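Side-chain contacts in cGAS/DncV-like nucleotidyltransferase in E. coli homolog (Elizabethkingia meningoseptica ATCC 13253 = NBRC 12535, PDB 6E0O), which synthesises cyclic dinucleotide second messengers from ATP and probably GTP with the help of magnesium, as the signalling enzyme of a CBASS system that defends bacteria against phage: residues 55-60 with 203-208; 245-250 with 255-260. All coordinates share one frame; numbering follows the deposited sequence.

Contact 1 of 2, residues 55-60 with 203-208; sequences NVRQNS and LIDDGE
Arg57 and Asp205 reach for each other from opposite directions and join the two segments by a single salt bridge, 3.3 Å from NH2 to OD2, a long and mainly electrostatic pair. The carboxylate oxygen sits at the edge of the guanidinium, in its plane, and the two flat groups are turned 28° apart. The approach is nonetheless lopsided: OD1 of Asp205 lies 3.9 Å from the same NH2, and neither NE nor NH1 takes part, so the pair is one-pronged, a single NH2 against a single carboxylate oxygen. The backbones stay far apart, with the alpha carbons of Arg57 and Asp205 13.1 Å from each other, and the span is crossed by the arginine, whose chain bends at CG-CD (chi3 123°) on its way to the acid. Both residues are exposed, and solvent probably weakens the attraction. Tyr201, one helical turn before Asp205, gives Arg57 a cation-pi partner as well, while neighbouring Val56 packs on Lys197, Val198 and Tyr201.

Behind the arginine, the type II turn from Arg57 to Ser60 is tied across by Ser60, whose OG donates to the carbonyl O of Arg57 at 2.6 Å, from above the carbonyl plane. Ser16 OG is bonded to that same oxygen and to the backbone N of Ser60. On the other side, Asp205 stands in the last turn of its helix, which ends in a Schellman motif: the N-H of Gly207, at positive phi, bonds to Ile204 O (2.9 Å between N and O), and Glu208 N reaches Leu203 O (2.8 Å). The whole is a surface ion pair between the C-terminal end of helix 188-205 and the loop from helix 48-52, whose residues probably bind nucleotide, to strand 62-68 of the nucleotidyltransferase fold.

Contact 2 of 2, residues 245-250 with 255-260; sequences VKIYED and ADYTEV
Asp250 meets Tyr257 and Ala255 through two hydrogen bonds, one to its side chain and one to its backbone. The phenol OH of Tyr257 donates to OD2 of Asp250 at 2.7 Å, using the anti lone pair of that oxygen, which lies at the ring edge in the ring plane; carboxylate and ring stand almost perpendicular, 88° apart. The backbone bond, Ala255 N to Asp250 O at 3.0 Å, binds the chain back to the helix just after it has turned away.

Charge enters from within the helix. Lys246, one turn earlier, forms a hydrogen-bonded salt bridge, its NZ 2.8 Å from OD1 of Asp250, on the syn lone pair. With CG of Asp250 beside the backbone N and anti to the carbonyl carbon (chi1 -79°), the carboxylate is set between lysine and tyrosine. Each of its oxygens thus has its own donor, which should fix the rotation of the group and probably favours its ionised form despite burial.

Van der Waals contact fills in around these bonds. CB of Ala255 rests 3.7 Å from CB of Asp250. OH of Tyr257 also lies 3.3 Å from CB of Asp250 and 3.8 Å from CG1 of Ile247, whose side chain crosses that of Tyr257 at about a right angle.

The arrangement folds the loop following helix 236-252 back onto its C-terminal part. Leu222 of helix 216-224 packs against both Ile247 and Tyr257, and Met282 of helix 275-289 adds to the packing around Ile247.

Contact 1 is a surface contact and contact 2 a largely buried one; their centres lie 24 Å apart and they do not touch. The first joins parts of the chain remote in sequence, a loop of the nucleotidyltransferase domain and the end of helix 188-205, whereas the second is local, a helix and its own following loop. No helix or strand is common to their segments, though helix 275-289 packs against residues of both. Both use an aspartate and a cation: in contact 1 the ion pair itself bridges a wide gap between backbones, while in contact 2 it lies within one helix, and a tyrosine hydroxyl and a backbone bond make the link, with aliphatic and aromatic packing beside them.

Contact 1 of 2, residues 55-60 with 203-208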
ATOM      1  N   ASN A  55      -0.138  -6.090   6.354  1.00 14.14           N
ATOM      2  CA  ASN A  55       0.607  -7.249   5.875  1.00 14.55           C
ATOM      3  C   ASN A  55      -0.100  -8.547   6.239  1.00 14.36           C
ATOM      4  O   ASN A  55      -0.550  -8.721   7.371  1.00 17.70           O
ATOM      5  CB  ASN A  55       1.969  -7.312   6.559  1.00 19.43           C
ATOM      6  CG  ASN A  55       2.998  -6.463   5.899  1.00 22.00           C
ATOM      7  OD1 ASN A  55       3.181  -6.512   4.684  1.00 24.42           O
ATOM      8  ND2 ASN A  55       3.687  -5.664   6.697  1.00 23.88           N
ATOM      9  N   VAL A  56      -0.147  -9.484   5.291  1.00 14.18           N
ATOM     10  CA  VAL A  56      -0.785 -10.772   5.548  1.00 14.54           C
ATOM     11  C   VAL A  56       0.124 -11.934   5.171  1.00 15.69           C
ATOM     12  O   VAL A  56      -0.313 -13.090   5.123  1.00 20.37           O
ATOM     13  CB  VAL A  56      -2.146 -10.886   4.836  1.00 14.15           C
ATOM     14  CG1 VAL A  56      -3.063  -9.760   5.270  1.00 15.35           C
ATOM     15  CG2 VAL A  56      -1.970 -10.871   3.320  1.00 17.51           C
ATOM     16  N   ARG A  57       1.393 -11.650   4.921  1.00 17.91           N
ATOM     17  CA  ARG A  57       2.345 -12.687   4.563  1.00 21.93           C
ATOM     18  C   ARG A  57       3.563 -12.594   5.461  1.00 21.81           C
ATOM     19  O   ARG A  57       3.977 -11.505   5.868  1.00 25.44           O
ATOM     20  CB  ARG A  57       2.746 -12.589   3.089  1.00 27.69           C
ATOM     21  CG  ARG A  57       1.575 -12.887   2.163  1.00 33.28           C
ATOM     22  CD  ARG A  57       2.018 -13.170   0.747  1.00 38.82           C
ATOM     23  NE  ARG A  57       1.547 -14.475   0.282  1.00 43.41           N
ATOM     24  CZ  ARG A  57       1.552 -14.867  -0.987  1.00 44.71           C
ATOM     25  NH1 ARG A  57       1.994 -14.048  -1.930  1.00 46.47           N
ATOM     26  NH2 ARG A  57       1.109 -16.074  -1.314  1.00 45.03           N
ATOM     27  N   GLN A  58       4.125 -13.752   5.782  1.00 20.69           N
ATOM     28  CA  GLN A  58       5.324 -13.783   6.603  1.00 21.05           C
ATOM     29  C   GLN A  58       6.488 -13.172   5.838  1.00 20.37           C
ATOM     30  O   GLN A  58       6.607 -13.330   4.619  1.00 21.06           O
ATOM     31  CB  GLN A  58       5.675 -15.222   6.975  1.00 25.18           C
ATOM     32  CG  GLN A  58       4.701 -15.887   7.927  1.00 30.43           C
ATOM     33  CD  GLN A  58       5.283 -17.143   8.553  1.00 38.44           C
ATOM     34  OE1 GLN A  58       6.053 -17.868   7.921  1.00 41.63           O
ATOM     35  NE2 GLN A  58       4.928 -17.396   9.807  1.00 41.21           N
ATOM     36  N   ASN A  59       7.347 -12.462   6.564  1.00 20.28           N
ATOM     37  CA  ASN A  59       8.597 -11.955   6.005  1.00 20.70           C
ATOM     38  C   ASN A  59       8.350 -11.026   4.819  1.00 20.13           C
ATOM     39  O   ASN A  59       9.093 -11.047   3.838  1.00 21.47           O
ATOM     40  CB  ASN A  59       9.525 -13.111   5.614  1.00 22.38           C
ATOM     41  CG  ASN A  59      10.984 -12.754   5.746  1.00 24.05           C
ATOM     42  OD1 ASN A  59      11.443 -12.390   6.829  1.00 26.68           O
ATOM     43  ND2 ASN A  59      11.728 -12.868   4.649  1.00 26.83           N
ATOM     44  N   SER A  60       7.313 -10.197   4.910  1.00 19.64           N
ATOM     45  CA  SER A  60       6.934  -9.343   3.793  1.00 19.70           C
ATOM     46  C   SER A  60       7.983  -8.264   3.528  1.00 17.24           C
ATOM     47  O   SER A  60       8.647  -7.771   4.444  1.00 17.08           O
ATOM     48  CB  SER A  60       5.598  -8.653   4.088  1.00 21.90           C
ATOM     49  OG  SER A  60       4.519  -9.563   4.169  1.00 26.11           O
ATOM     50  N   LEU A 203      -6.314 -16.674  -4.544  1.00 13.97           N
ATOM     51  CA  LEU A 203      -6.816 -16.732  -5.908  1.00 13.44           C
ATOM     52  C   LEU A 203      -5.677 -16.652  -6.915  1.00 14.10           C
ATOM     53  O   LEU A 203      -5.703 -17.333  -7.945  1.00 15.97           O
ATOM     54  CB  LEU A 203      -7.821 -15.610  -6.136  1.00 13.80           C
ATOM     55  CG  LEU A 203      -9.138 -15.720  -5.371  1.00 13.72           C
ATOM     56  CD1 LEU A 203      -9.903 -14.416  -5.489  1.00 14.12           C
ATOM     57  CD2 LEU A 203      -9.969 -16.880  -5.894  1.00 17.22           C
ATOM     58  N   ILE A 204      -4.660 -15.835  -6.634  1.00 13.44           N
ATOM     59  CA  ILE A 204      -3.492 -15.772  -7.512  1.00 14.49           C
ATOM     60  C   ILE A 204      -2.766 -17.113  -7.512  1.00 15.93           C
ATOM     61  O   ILE A 204      -2.414 -17.650  -8.565  1.00 17.30           O
ATOM     62  CB  ILE A 204      -2.558 -14.624  -7.083  1.00 14.58           C
ATOM     63  CG1 ILE A 204      -3.244 -13.271  -7.279  1.00 14.86           C
ATOM     64  CG2 ILE A 204      -1.231 -14.675  -7.860  1.00 17.73           C
ATOM     65  CD1 ILE A 204      -2.522 -12.126  -6.598  1.00 15.79           C
ATOM     66  N   ASP A 205      -2.527 -17.669  -6.322  1.00 16.34           N
ATOM     67  CA  ASP A 205      -1.806 -18.937  -6.222  1.00 18.27           C
ATOM     68  C   ASP A 205      -2.549 -20.056  -6.939  1.00 18.63           C
ATOM     69  O   ASP A 205      -1.927 -20.947  -7.532  1.00 20.71           O
ATOM     70  CB  ASP A 205      -1.596 -19.305  -4.753  1.00 21.11           C
ATOM     71  CG  ASP A 205      -0.561 -18.439  -4.074  1.00 29.36           C
ATOM     72  OD1 ASP A 205       0.115 -17.659  -4.775  1.00 32.73           O
ATOM     73  OD2 ASP A 205      -0.427 -18.532  -2.835  1.00 32.92           O
ATOM     74  N   ASP A 206      -3.880 -20.028  -6.891  1.00 17.58           N
ATOM     75  CA  ASP A 206      -4.707 -21.025  -7.551  1.00 18.12           C
ATOM     76  C   ASP A 206      -4.824 -20.796  -9.053  1.00 19.49           C
ATOM     77  O   ASP A 206      -5.418 -21.631  -9.743  1.00 21.06           O
ATOM     78  CB  ASP A 206      -6.124 -21.004  -6.967  1.00 17.57           C
ATOM     79  CG  ASP A 206      -6.197 -21.566  -5.566  1.00 17.04           C
ATOM     80  OD1 ASP A 206      -5.245 -22.255  -5.131  1.00 22.28           O
ATOM     81  OD2 ASP A 206      -7.222 -21.312  -4.895  1.00 16.12           O
ATOM     82  N   GLY A 207      -4.299 -19.686  -9.563  1.00 19.13           N
ATOM     83  CA  GLY A 207      -4.440 -19.362 -10.967  1.00 19.78           C
ATOM     84  C   GLY A 207      -5.806 -18.864 -11.361  1.00 18.72           C
ATOM     85  O   GLY A 207      -6.130 -18.846 -12.546  1.00 21.92           O
ATOM     86  N   GLU A 208      -6.622 -18.453 -10.394  1.00 17.48           N
ATOM     87  CA  GLU A 208      -7.984 -18.035 -10.687  1.00 17.60           C
ATOM     88  C   GLU A 208      -8.050 -16.593 -11.167  1.00 18.04           C
ATOM     89  O   GLU A 208      -8.974 -16.236 -11.903  1.00 20.11           O
ATOM     90  CB  GLU A 208      -8.838 -18.212  -9.432  1.00 19.39           C
ATOM     91  CG  GLU A 208     -10.313 -18.015  -9.648  1.00 20.08           C
ATOM     92  CD  GLU A 208     -10.917 -19.084 -10.527  1.00 21.23           C
ATOM     93  OE1 GLU A 208     -10.358 -20.199 -10.585  1.00 24.18           O
ATOM     94  OE2 GLU A 208     -11.954 -18.811 -11.159  1.00 27.01           O
TER

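Contact 2 of 2, residues 245-250 with 255-260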
ATOM      1  N   VAL A 245     -20.722  -7.278  -0.961  1.00 11.41           N
ATOM      2  CA  VAL A 245     -21.953  -6.906  -1.654  1.00 12.72           C
ATOM      3  C   VAL A 245     -21.954  -5.417  -1.979  1.00 11.16           C
ATOM      4  O   VAL A 245     -22.336  -5.004  -3.081  1.00 12.57           O
ATOM      5  CB  VAL A 245     -23.185  -7.295  -0.816  1.00 14.50           C
ATOM      6  CG1 VAL A 245     -24.458  -6.703  -1.427  1.00 16.42           C
ATOM      7  CG2 VAL A 245     -23.301  -8.804  -0.704  1.00 16.80           C
ATOM      8  N   LYS A 246     -21.526  -4.580  -1.029  1.00 12.09           N
ATOM      9  CA  LYS A 246     -21.552  -3.140  -1.264  1.00 11.92           C
ATOM     10  C   LYS A 246     -20.629  -2.745  -2.413  1.00 10.96           C
ATOM     11  O   LYS A 246     -21.021  -1.976  -3.297  1.00 12.24           O
ATOM     12  CB  LYS A 246     -21.179  -2.391   0.015  1.00 11.93           C
ATOM     13  CG  LYS A 246     -21.133  -0.874  -0.132  1.00 12.99           C
ATOM     14  CD  LYS A 246     -22.427  -0.279  -0.641  1.00 14.98           C
ATOM     15  CE  LYS A 246     -22.417   1.245  -0.551  1.00 18.08           C
ATOM     16  NZ  LYS A 246     -23.441   1.861  -1.456  1.00 20.71           N
ATOM     17  N   ILE A 247     -19.393  -3.253  -2.420  1.00 11.67           N
ATOM     18  CA  ILE A 247     -18.471  -2.904  -3.499  1.00 11.69           C
ATOM     19  C   ILE A 247     -19.007  -3.410  -4.833  1.00 10.67           C
ATOM     20  O   ILE A 247     -19.017  -2.691  -5.835  1.00 11.05           O
ATOM     21  CB  ILE A 247     -17.060  -3.445  -3.207  1.00 10.91           C
ATOM     22  CG1 ILE A 247     -16.482  -2.782  -1.960  1.00 11.25           C
ATOM     23  CG2 ILE A 247     -16.137  -3.219  -4.400  1.00 11.07           C
ATOM     24  CD1 ILE A 247     -15.281  -3.502  -1.375  1.00 11.18           C
ATOM     25  N   TYR A 248     -19.451  -4.666  -4.861  1.00 11.40           N
ATOM     26  CA  TYR A 248     -19.993  -5.269  -6.075  1.00 11.76           C
ATOM     27  C   TYR A 248     -21.119  -4.423  -6.642  1.00 11.72           C
ATOM     28  O   TYR A 248     -21.104  -4.059  -7.823  1.00 12.45           O
ATOM     29  CB  TYR A 248     -20.452  -6.677  -5.710  1.00 11.99           C
ATOM     30  CG  TYR A 248     -21.045  -7.568  -6.761  1.00 12.15           C
ATOM     31  CD1 TYR A 248     -22.394  -7.511  -7.065  1.00 13.08           C
ATOM     32  CD2 TYR A 248     -20.287  -8.559  -7.358  1.00 13.82           C
ATOM     33  CE1 TYR A 248     -22.960  -8.384  -7.980  1.00 12.57           C
ATOM     34  CE2 TYR A 248     -20.846  -9.437  -8.262  1.00 14.34           C
ATOM     35  CZ  TYR A 248     -22.184  -9.345  -8.573  1.00 13.54           C
ATOM     36  OH  TYR A 248     -22.735 -10.236  -9.459  1.00 16.57           O
ATOM     37  N   GLU A 249     -22.095  -4.076  -5.802  1.00 11.94           N
ATOM     38  CA  GLU A 249     -23.223  -3.283  -6.271  1.00 12.31           C
ATOM     39  C   GLU A 249     -22.774  -1.889  -6.691  1.00 12.08           C
ATOM     40  O   GLU A 249     -23.222  -1.370  -7.723  1.00 12.87           O
ATOM     41  CB  GLU A 249     -24.308  -3.223  -5.195  1.00 14.29           C
ATOM     42  CG  GLU A 249     -24.987  -4.565  -4.960  1.00 17.07           C
ATOM     43  CD  GLU A 249     -26.131  -4.497  -3.971  1.00 24.36           C
ATOM     44  OE1 GLU A 249     -26.402  -3.398  -3.444  1.00 31.74           O
ATOM     45  OE2 GLU A 249     -26.750  -5.552  -3.714  1.00 25.72           O
ATOM     46  N   ASP A 250     -21.871  -1.278  -5.919  1.00 11.16           N
ATOM     47  CA  ASP A 250     -21.367   0.045  -6.278  1.00 11.78           C
ATOM     48  C   ASP A 250     -20.689   0.029  -7.642  1.00 11.72           C
ATOM     49  O   ASP A 250     -20.794   0.998  -8.400  1.00 12.43           O
ATOM     50  CB  ASP A 250     -20.394   0.550  -5.211  1.00 12.84           C
ATOM     51  CG  ASP A 250     -21.086   1.105  -3.991  1.00 13.52           C
ATOM     52  OD1 ASP A 250     -22.320   1.337  -4.016  1.00 14.70           O
ATOM     53  OD2 ASP A 250     -20.380   1.316  -2.992  1.00 13.97           O
ATOM     54  N   ALA A 255     -20.139   3.828  -9.279  1.00 12.80           N
ATOM     55  CA  ALA A 255     -19.922   4.683  -8.121  1.00 13.77           C
ATOM     56  C   ALA A 255     -18.627   5.486  -8.229  1.00 12.34           C
ATOM     57  O   ALA A 255     -17.633   5.049  -8.814  1.00 14.50           O
ATOM     58  CB  ALA A 255     -19.879   3.852  -6.843  1.00 13.61           C
ATOM     59  N   ASP A 256     -18.645   6.672  -7.632  1.00 12.86           N
ATOM     60  CA  ASP A 256     -17.477   7.552  -7.583  1.00 13.51           C
ATOM     61  C   ASP A 256     -16.750   7.347  -6.258  1.00 13.59           C
ATOM     62  O   ASP A 256     -17.017   8.023  -5.267  1.00 21.17           O
ATOM     63  CB  ASP A 256     -17.897   9.008  -7.755  1.00 16.63           C
ATOM     64  CG  ASP A 256     -18.425   9.302  -9.136  1.00 19.18           C
ATOM     65  OD1 ASP A 256     -17.891   8.731 -10.105  1.00 19.20           O
ATOM     66  OD2 ASP A 256     -19.375  10.103  -9.245  1.00 26.68           O
ATOM     67  N   TYR A 257     -15.836   6.387  -6.242  1.00 12.87           N
ATOM     68  CA  TYR A 257     -15.019   6.102  -5.075  1.00 11.43           C
ATOM     69  C   TYR A 257     -13.830   7.052  -5.017  1.00 11.77           C
ATOM     70  O   TYR A 257     -13.261   7.433  -6.041  1.00 12.71           O
ATOM     71  CB  TYR A 257     -14.500   4.665  -5.178  1.00 12.30           C
ATOM     72  CG  TYR A 257     -15.431   3.581  -4.675  1.00 10.81           C
ATOM     73  CD1 TYR A 257     -16.798   3.792  -4.524  1.00 12.13           C
ATOM     74  CD2 TYR A 257     -14.923   2.338  -4.326  1.00 11.46           C
ATOM     75  CE1 TYR A 257     -17.623   2.789  -4.027  1.00 11.58           C
ATOM     76  CE2 TYR A 257     -15.731   1.347  -3.834  1.00 11.69           C
ATOM     77  CZ  TYR A 257     -17.072   1.570  -3.686  1.00 12.11           C
ATOM     78  OH  TYR A 257     -17.834   0.547  -3.182  1.00 12.33           O
ATOM     79  N   THR A 258     -13.425   7.397  -3.804  1.00 11.47           N
ATOM     80  CA  THR A 258     -12.190   8.144  -3.613  1.00 11.60           C
ATOM     81  C   THR A 258     -11.042   7.193  -3.282  1.00 11.28           C
ATOM     82  O   THR A 258     -11.243   6.061  -2.838  1.00 12.03           O
ATOM     83  CB  THR A 258     -12.315   9.184  -2.491  1.00 13.19           C
ATOM     84  OG1 THR A 258     -12.353   8.525  -1.221  1.00 13.92           O
ATOM     85  CG2 THR A 258     -13.562  10.035  -2.637  1.00 15.64           C
ATOM     86  N   GLU A 259      -9.816   7.671  -3.484  1.00 12.11           N
ATOM     87  CA  GLU A 259      -8.672   7.042  -2.844  1.00 11.50           C
ATOM     88  C   GLU A 259      -8.808   7.224  -1.339  1.00 11.22           C
ATOM     89  O   GLU A 259      -9.576   8.060  -0.867  1.00 12.05           O
ATOM     90  CB  GLU A 259      -7.371   7.645  -3.378  1.00 12.42           C
ATOM     91  CG  GLU A 259      -7.173   7.328  -4.866  1.00 13.19           C
ATOM     92  CD  GLU A 259      -5.851   7.774  -5.449  1.00 17.45           C
ATOM     93  OE1 GLU A 259      -5.140   8.564  -4.809  1.00 21.83           O
ATOM     94  OE2 GLU A 259      -5.517   7.329  -6.568  1.00 18.98           O
ATOM     95  N   VAL A 260      -8.071   6.413  -0.579  1.00 11.37           N
ATOM     96  CA  VAL A 260      -8.079   6.555   0.875  1.00 11.89           C
ATOM     97  C   VAL A 260      -7.692   7.971   1.268  1.00 11.99           C
ATOM     98  O   VAL A 260      -8.206   8.512   2.250  1.00 13.58           O
ATOM     99  CB  VAL A 260      -7.159   5.513   1.540  1.00 12.10           C
ATOM    100  CG1 VAL A 260      -7.166   5.708   3.044  1.00 11.91           C
ATOM    101  CG2 VAL A 260      -7.585   4.096   1.187  1.00 11.94           C
TER